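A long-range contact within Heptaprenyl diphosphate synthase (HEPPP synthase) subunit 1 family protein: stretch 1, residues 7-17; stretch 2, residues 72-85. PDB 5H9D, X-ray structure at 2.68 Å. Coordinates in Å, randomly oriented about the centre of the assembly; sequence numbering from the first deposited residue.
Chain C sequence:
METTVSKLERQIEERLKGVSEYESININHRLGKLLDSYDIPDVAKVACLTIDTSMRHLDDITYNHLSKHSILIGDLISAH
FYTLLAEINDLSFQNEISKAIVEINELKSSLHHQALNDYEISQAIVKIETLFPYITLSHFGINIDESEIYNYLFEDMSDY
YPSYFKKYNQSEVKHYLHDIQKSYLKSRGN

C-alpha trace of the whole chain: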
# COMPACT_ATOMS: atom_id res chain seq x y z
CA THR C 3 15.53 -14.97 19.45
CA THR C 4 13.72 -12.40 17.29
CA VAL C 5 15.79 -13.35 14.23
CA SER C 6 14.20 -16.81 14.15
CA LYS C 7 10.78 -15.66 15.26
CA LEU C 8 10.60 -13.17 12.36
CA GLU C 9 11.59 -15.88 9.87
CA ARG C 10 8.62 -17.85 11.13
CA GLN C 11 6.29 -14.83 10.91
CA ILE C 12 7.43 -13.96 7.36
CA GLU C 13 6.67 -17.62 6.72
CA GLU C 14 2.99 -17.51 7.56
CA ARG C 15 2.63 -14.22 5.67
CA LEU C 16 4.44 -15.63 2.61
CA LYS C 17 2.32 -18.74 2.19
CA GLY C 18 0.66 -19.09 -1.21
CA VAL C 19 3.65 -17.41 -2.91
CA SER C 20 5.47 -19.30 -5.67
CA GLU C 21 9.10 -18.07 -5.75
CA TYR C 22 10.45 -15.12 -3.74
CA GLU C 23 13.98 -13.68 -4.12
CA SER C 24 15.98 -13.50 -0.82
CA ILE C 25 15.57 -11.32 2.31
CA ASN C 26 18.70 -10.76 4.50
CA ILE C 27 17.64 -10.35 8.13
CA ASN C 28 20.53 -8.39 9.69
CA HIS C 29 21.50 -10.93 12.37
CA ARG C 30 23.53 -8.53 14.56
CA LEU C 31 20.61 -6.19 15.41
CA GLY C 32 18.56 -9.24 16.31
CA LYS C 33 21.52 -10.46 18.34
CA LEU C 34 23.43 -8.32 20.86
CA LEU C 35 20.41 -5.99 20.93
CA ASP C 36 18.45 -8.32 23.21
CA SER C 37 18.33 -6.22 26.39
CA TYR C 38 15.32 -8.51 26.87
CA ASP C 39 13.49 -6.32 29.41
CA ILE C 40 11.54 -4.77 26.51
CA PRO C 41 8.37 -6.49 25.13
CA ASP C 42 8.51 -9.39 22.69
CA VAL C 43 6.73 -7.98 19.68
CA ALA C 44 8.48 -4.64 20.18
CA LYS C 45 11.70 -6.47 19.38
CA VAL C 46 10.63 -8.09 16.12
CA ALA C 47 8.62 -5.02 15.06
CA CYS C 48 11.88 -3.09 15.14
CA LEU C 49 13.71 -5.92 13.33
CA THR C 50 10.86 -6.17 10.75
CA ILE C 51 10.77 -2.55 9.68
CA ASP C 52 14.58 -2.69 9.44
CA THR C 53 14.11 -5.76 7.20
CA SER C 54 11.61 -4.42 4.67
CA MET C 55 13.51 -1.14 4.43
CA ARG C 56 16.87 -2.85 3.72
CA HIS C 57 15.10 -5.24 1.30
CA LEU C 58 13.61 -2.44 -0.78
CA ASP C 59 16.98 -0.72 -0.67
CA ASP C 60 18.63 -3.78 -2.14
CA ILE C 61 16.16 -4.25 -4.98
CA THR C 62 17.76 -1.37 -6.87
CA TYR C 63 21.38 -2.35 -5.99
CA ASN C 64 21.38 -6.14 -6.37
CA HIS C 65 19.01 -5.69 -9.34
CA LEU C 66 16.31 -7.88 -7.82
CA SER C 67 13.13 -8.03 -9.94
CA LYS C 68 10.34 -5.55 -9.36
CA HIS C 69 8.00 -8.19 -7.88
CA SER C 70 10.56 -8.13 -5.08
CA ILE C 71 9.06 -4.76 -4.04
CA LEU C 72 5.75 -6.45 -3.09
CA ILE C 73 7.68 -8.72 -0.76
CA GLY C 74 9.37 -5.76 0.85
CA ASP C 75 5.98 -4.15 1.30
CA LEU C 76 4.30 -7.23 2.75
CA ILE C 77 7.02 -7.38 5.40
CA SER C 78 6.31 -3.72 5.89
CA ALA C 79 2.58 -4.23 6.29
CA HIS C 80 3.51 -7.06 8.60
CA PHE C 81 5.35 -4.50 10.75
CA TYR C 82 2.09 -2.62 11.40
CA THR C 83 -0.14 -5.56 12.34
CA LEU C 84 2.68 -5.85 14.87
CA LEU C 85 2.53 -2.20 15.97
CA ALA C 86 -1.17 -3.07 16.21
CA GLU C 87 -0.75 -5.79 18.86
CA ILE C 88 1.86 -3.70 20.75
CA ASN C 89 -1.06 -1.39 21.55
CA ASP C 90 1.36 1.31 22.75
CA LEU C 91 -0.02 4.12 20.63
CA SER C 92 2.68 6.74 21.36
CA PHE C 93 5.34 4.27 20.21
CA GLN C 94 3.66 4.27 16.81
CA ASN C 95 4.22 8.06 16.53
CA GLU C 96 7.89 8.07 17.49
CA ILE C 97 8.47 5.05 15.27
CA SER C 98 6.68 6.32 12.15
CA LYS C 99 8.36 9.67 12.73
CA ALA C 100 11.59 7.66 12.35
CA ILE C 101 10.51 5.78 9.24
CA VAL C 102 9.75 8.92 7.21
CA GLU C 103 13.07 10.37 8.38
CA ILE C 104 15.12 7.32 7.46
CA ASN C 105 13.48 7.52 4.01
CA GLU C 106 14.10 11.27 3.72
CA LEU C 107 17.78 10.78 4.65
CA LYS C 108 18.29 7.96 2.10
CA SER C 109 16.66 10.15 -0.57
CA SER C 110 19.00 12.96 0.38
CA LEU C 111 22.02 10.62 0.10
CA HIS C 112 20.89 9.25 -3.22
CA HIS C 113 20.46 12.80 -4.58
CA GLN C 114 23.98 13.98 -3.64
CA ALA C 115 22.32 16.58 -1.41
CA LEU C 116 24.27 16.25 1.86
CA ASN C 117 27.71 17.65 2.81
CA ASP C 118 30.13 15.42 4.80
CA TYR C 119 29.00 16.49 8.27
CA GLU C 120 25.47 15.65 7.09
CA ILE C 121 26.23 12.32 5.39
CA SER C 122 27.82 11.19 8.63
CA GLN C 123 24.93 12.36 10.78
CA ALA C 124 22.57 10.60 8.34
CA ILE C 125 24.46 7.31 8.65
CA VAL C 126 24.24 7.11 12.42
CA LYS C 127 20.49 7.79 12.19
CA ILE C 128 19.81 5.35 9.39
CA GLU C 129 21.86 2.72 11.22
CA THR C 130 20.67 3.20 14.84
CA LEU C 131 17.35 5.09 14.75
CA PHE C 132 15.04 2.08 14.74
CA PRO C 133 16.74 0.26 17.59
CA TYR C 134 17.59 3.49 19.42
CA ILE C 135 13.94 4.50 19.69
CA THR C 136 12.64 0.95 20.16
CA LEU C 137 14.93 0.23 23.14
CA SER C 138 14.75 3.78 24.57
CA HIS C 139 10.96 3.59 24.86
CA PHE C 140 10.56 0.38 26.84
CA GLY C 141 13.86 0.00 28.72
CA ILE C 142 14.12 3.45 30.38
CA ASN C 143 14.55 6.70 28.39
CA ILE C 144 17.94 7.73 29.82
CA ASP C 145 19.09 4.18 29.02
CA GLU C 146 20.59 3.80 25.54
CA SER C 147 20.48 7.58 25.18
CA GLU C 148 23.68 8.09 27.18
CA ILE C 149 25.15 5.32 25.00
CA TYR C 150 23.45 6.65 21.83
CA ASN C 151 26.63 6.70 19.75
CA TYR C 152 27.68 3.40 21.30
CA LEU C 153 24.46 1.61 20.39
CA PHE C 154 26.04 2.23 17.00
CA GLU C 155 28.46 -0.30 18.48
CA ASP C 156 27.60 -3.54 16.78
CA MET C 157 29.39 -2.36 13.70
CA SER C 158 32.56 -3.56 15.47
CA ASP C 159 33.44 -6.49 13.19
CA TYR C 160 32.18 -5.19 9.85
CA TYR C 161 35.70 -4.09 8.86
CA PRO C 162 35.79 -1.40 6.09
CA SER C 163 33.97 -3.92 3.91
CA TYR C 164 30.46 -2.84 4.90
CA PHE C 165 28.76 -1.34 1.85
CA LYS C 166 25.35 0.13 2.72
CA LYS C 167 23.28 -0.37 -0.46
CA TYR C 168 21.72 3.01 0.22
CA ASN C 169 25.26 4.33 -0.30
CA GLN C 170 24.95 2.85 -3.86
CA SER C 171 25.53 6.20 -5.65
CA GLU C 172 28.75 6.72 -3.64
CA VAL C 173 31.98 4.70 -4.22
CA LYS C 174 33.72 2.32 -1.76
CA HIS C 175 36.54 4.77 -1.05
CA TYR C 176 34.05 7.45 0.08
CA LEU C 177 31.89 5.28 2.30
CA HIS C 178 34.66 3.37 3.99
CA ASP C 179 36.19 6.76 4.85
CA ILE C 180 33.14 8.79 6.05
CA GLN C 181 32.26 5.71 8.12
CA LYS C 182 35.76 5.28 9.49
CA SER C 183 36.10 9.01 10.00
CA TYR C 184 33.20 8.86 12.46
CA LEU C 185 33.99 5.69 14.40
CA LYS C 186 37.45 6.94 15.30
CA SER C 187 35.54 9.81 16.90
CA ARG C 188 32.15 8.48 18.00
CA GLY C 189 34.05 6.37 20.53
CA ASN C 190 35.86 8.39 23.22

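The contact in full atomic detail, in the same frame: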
# COMPACT_ATOMS: atom_id res chain seq x y z
N LYS C 7 12.21 -15.89 15.20
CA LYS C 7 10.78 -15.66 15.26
C LYS C 7 10.29 -14.99 13.97
O LYS C 7 9.34 -15.47 13.34
CB LYS C 7 10.41 -14.79 16.45
CG LYS C 7 10.51 -15.50 17.77
CD LYS C 7 9.81 -14.69 18.85
CE LYS C 7 9.62 -15.55 20.10
NZ LYS C 7 8.91 -16.85 19.80
N LEU C 8 10.95 -13.90 13.58
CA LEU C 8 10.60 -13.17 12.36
C LEU C 8 10.61 -14.05 11.12
O LEU C 8 9.77 -13.88 10.24
CB LEU C 8 11.53 -11.97 12.14
CG LEU C 8 11.28 -11.12 10.89
CD1 LEU C 8 9.95 -10.41 11.03
CD2 LEU C 8 12.41 -10.11 10.71
N GLU C 9 11.55 -14.99 11.03
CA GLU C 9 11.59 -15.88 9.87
C GLU C 9 10.32 -16.72 9.85
O GLU C 9 9.79 -17.05 8.79
CB GLU C 9 12.83 -16.78 9.90
CG GLU C 9 14.09 -16.07 9.44
CD GLU C 9 15.33 -16.56 10.17
OE1 GLU C 9 15.28 -16.67 11.42
OE2 GLU C 9 16.36 -16.83 9.48
N ARG C 10 9.84 -17.07 11.03
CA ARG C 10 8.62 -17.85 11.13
C ARG C 10 7.42 -16.98 10.76
O ARG C 10 6.53 -17.44 10.06
CB ARG C 10 8.47 -18.41 12.54
CG ARG C 10 7.10 -19.01 12.81
CD ARG C 10 7.10 -19.70 14.15
NE ARG C 10 8.12 -19.16 15.03
CZ ARG C 10 8.20 -19.43 16.33
NH1 ARG C 10 7.30 -20.24 16.88
NH2 ARG C 10 9.17 -18.90 17.07
N GLN C 11 7.40 -15.73 11.23
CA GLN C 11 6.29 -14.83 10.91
C GLN C 11 6.24 -14.54 9.41
O GLN C 11 5.17 -14.60 8.81
CB GLN C 11 6.38 -13.51 11.70
CG GLN C 11 5.92 -13.63 13.14
CD GLN C 11 6.05 -12.34 13.93
OE1 GLN C 11 5.40 -11.34 13.64
NE2 GLN C 11 6.89 -12.35 14.96
N ILE C 12 7.39 -14.25 8.79
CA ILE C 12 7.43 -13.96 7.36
C ILE C 12 6.88 -15.18 6.63
O ILE C 12 6.26 -15.08 5.57
CB ILE C 12 8.87 -13.71 6.87
CG1 ILE C 12 9.40 -12.39 7.41
CG2 ILE C 12 8.91 -13.69 5.34
CD1 ILE C 12 8.81 -11.19 6.79
N GLU C 13 7.11 -16.33 7.23
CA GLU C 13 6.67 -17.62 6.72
C GLU C 13 5.17 -17.69 6.54
O GLU C 13 4.67 -17.96 5.45
CB GLU C 13 7.13 -18.71 7.68
CG GLU C 13 8.35 -19.45 7.21
CD GLU C 13 8.01 -20.34 6.06
OE1 GLU C 13 7.22 -21.29 6.29
OE2 GLU C 13 8.49 -20.08 4.93
N GLU C 14 4.44 -17.47 7.62
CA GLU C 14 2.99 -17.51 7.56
C GLU C 14 2.49 -16.53 6.51
O GLU C 14 1.68 -16.89 5.63
CB GLU C 14 2.38 -17.18 8.93
CG GLU C 14 3.19 -16.16 9.74
CD GLU C 14 2.34 -15.34 10.71
OE1 GLU C 14 1.52 -14.50 10.23
OE2 GLU C 14 2.49 -15.53 11.94
N ARG C 15 2.99 -15.30 6.59
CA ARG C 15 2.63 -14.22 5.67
C ARG C 15 2.99 -14.53 4.20
O ARG C 15 2.29 -14.11 3.29
CB ARG C 15 3.30 -12.90 6.13
CG ARG C 15 2.36 -11.88 6.87
CD ARG C 15 1.38 -12.57 7.80
NE ARG C 15 0.37 -11.71 8.41
CZ ARG C 15 0.63 -10.81 9.34
NH1 ARG C 15 1.88 -10.64 9.74
NH2 ARG C 15 -0.34 -10.13 9.94
N LEU C 16 4.06 -15.30 3.97
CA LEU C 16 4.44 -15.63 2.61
C LEU C 16 3.95 -16.99 2.11
O LEU C 16 4.59 -17.61 1.25
CB LEU C 16 5.96 -15.59 2.45
CG LEU C 16 6.63 -14.23 2.34
CD1 LEU C 16 8.09 -14.43 1.97
CD2 LEU C 16 5.90 -13.40 1.28
N LYS C 17 2.83 -17.46 2.63
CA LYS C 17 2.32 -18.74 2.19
C LYS C 17 2.19 -18.83 0.67
O LYS C 17 3.18 -18.78 -0.05
CB LYS C 17 0.99 -19.05 2.87
CG LYS C 17 1.16 -19.76 4.21
CD LYS C 17 1.71 -21.17 4.01
CE LYS C 17 2.27 -21.80 5.30
NZ LYS C 17 3.73 -21.50 5.56
N LEU C 72 6.95 -6.01 -3.80
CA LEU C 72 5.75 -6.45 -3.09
C LEU C 72 6.11 -7.18 -1.82
O LEU C 72 5.44 -7.05 -0.80
CB LEU C 72 4.89 -7.32 -3.98
CG LEU C 72 4.53 -6.55 -5.26
CD1 LEU C 72 3.91 -7.48 -6.26
CD2 LEU C 72 3.63 -5.35 -4.94
N ILE C 73 7.18 -7.96 -1.89
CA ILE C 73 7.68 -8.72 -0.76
C ILE C 73 8.08 -7.73 0.30
O ILE C 73 7.66 -7.82 1.45
CB ILE C 73 8.92 -9.52 -1.15
CG1 ILE C 73 8.63 -10.34 -2.40
CG2 ILE C 73 9.32 -10.42 -0.03
CD1 ILE C 73 7.67 -11.48 -2.18
N GLY C 74 8.90 -6.76 -0.09
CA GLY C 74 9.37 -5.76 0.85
C GLY C 74 8.24 -5.03 1.51
O GLY C 74 8.36 -4.64 2.67
N ASP C 75 7.15 -4.84 0.78
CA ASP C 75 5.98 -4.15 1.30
C ASP C 75 5.08 -5.02 2.17
O ASP C 75 4.36 -4.52 3.05
CB ASP C 75 5.21 -3.55 0.14
CG ASP C 75 5.86 -2.29 -0.41
OD1 ASP C 75 6.09 -1.33 0.38
OD2 ASP C 75 6.13 -2.25 -1.62
N LEU C 76 5.10 -6.32 1.94
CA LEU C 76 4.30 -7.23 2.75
C LEU C 76 4.93 -7.24 4.15
O LEU C 76 4.25 -7.17 5.16
CB LEU C 76 4.34 -8.65 2.17
CG LEU C 76 3.69 -9.74 3.05
CD1 LEU C 76 2.23 -9.56 3.08
CD2 LEU C 76 4.05 -11.08 2.50
N ILE C 77 6.26 -7.35 4.17
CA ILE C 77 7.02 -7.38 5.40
C ILE C 77 6.77 -6.06 6.12
O ILE C 77 6.73 -5.98 7.36
CB ILE C 77 8.51 -7.56 5.07
CG1 ILE C 77 8.68 -8.86 4.28
CG2 ILE C 77 9.33 -7.61 6.35
CD1 ILE C 77 10.10 -9.18 3.85
N SER C 78 6.55 -5.03 5.33
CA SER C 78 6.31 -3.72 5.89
C SER C 78 4.92 -3.67 6.49
O SER C 78 4.74 -3.14 7.58
CB SER C 78 6.48 -2.67 4.81
OG SER C 78 6.40 -1.40 5.39
N ALA C 79 3.94 -4.22 5.78
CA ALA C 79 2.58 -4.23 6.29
C ALA C 79 2.59 -5.13 7.52
O ALA C 79 1.89 -4.88 8.50
CB ALA C 79 1.62 -4.76 5.22
N HIS C 80 3.42 -6.17 7.47
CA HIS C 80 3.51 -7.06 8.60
C HIS C 80 3.90 -6.25 9.84
O HIS C 80 3.33 -6.42 10.90
CB HIS C 80 4.53 -8.16 8.34
CG HIS C 80 4.70 -9.10 9.50
ND1 HIS C 80 3.80 -9.15 10.54
CD2 HIS C 80 5.66 -10.01 9.79
CE1 HIS C 80 4.20 -10.04 11.43
NE2 HIS C 80 5.32 -10.58 10.99
N PHE C 81 4.88 -5.37 9.67
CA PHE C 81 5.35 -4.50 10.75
C PHE C 81 4.24 -3.76 11.49
O PHE C 81 4.37 -3.50 12.69
CB PHE C 81 6.34 -3.47 10.18
CG PHE C 81 6.62 -2.29 11.11
CD1 PHE C 81 7.64 -2.34 12.05
CD2 PHE C 81 5.88 -1.10 10.99
CE1 PHE C 81 7.94 -1.25 12.85
CE2 PHE C 81 6.17 -0.00 11.79
CZ PHE C 81 7.21 -0.08 12.73
N TYR C 82 3.17 -3.39 10.78
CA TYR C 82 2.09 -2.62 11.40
C TYR C 82 1.06 -3.48 12.14
O TYR C 82 0.51 -3.06 13.16
CB TYR C 82 1.46 -1.69 10.34
CG TYR C 82 0.22 -0.89 10.72
CD1 TYR C 82 0.01 -0.37 12.01
CD2 TYR C 82 -0.73 -0.57 9.74
CE1 TYR C 82 -1.10 0.43 12.30
CE2 TYR C 82 -1.83 0.24 10.01
CZ TYR C 82 -2.01 0.74 11.28
OH TYR C 82 -3.11 1.55 11.48
N THR C 83 0.80 -4.68 11.65
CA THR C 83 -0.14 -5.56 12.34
C THR C 83 0.49 -5.74 13.71
O THR C 83 -0.21 -5.89 14.71
CB THR C 83 -0.24 -6.91 11.66
OG1 THR C 83 1.07 -7.35 11.28
CG2 THR C 83 -1.13 -6.82 10.44
N LEU C 84 1.82 -5.71 13.71
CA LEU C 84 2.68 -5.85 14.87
C LEU C 84 2.61 -4.58 15.74
O LEU C 84 2.52 -4.67 16.96
CB LEU C 84 4.11 -6.08 14.41
CG LEU C 84 4.88 -7.32 14.84
CD1 LEU C 84 4.00 -8.57 14.78
CD2 LEU C 84 6.11 -7.47 13.93
N LEU C 85 2.66 -3.39 15.14
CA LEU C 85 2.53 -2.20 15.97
C LEU C 85 1.13 -2.30 16.57
O LEU C 85 0.88 -1.85 17.69
CB LEU C 85 2.62 -0.91 15.15
CG LEU C 85 3.90 -0.44 14.46
CD1 LEU C 85 3.65 0.97 13.99
CD2 LEU C 85 5.13 -0.48 15.39

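How do the two helices meet? Their axes cross at 110° and come no nearer than 10.6 Å, so side chains must bridge the gap. Along stretch 1 the contact falls on Leu8, Gln11, Ile12, Arg15 and Leu16, the spacing of one helical face, while Lys7, Glu9, Arg10, Glu13 and Lys17 leave their charges clear of the other stretch.

What do Leu8, Gln11 and Ile12 contribute? Leu8 brings CD1 to 4.5 Å from CD2 of His80, a light touch at the limit of contact. Gln11 points toward stretch 2 and extends its amide, placing OE1 2.8 Å from His80 NE2, near the plane of the ring. Ile12 starts sideways, but its end turns inward, and CD1 packs 3.4 Å from CG1 of Ile77 where the backbones run closest.

Why does a long, polar Arg15 suit its place? Its side chain is long enough to reach two turns of the partner helix. NH1 lies over one face of the His80 ring, 2.6 Å from ND1, and NH2 donates a weak hydrogen bond to Thr83 OG1 at 3.4 Å.

What closes the contact? Leu16, just past the helix, sets CD2 3.2 Å from Leu76 CD2 and 4.3 Å from Ile73 CD1. These buried, branched side chains form an apolar end beside the polar cluster around His80.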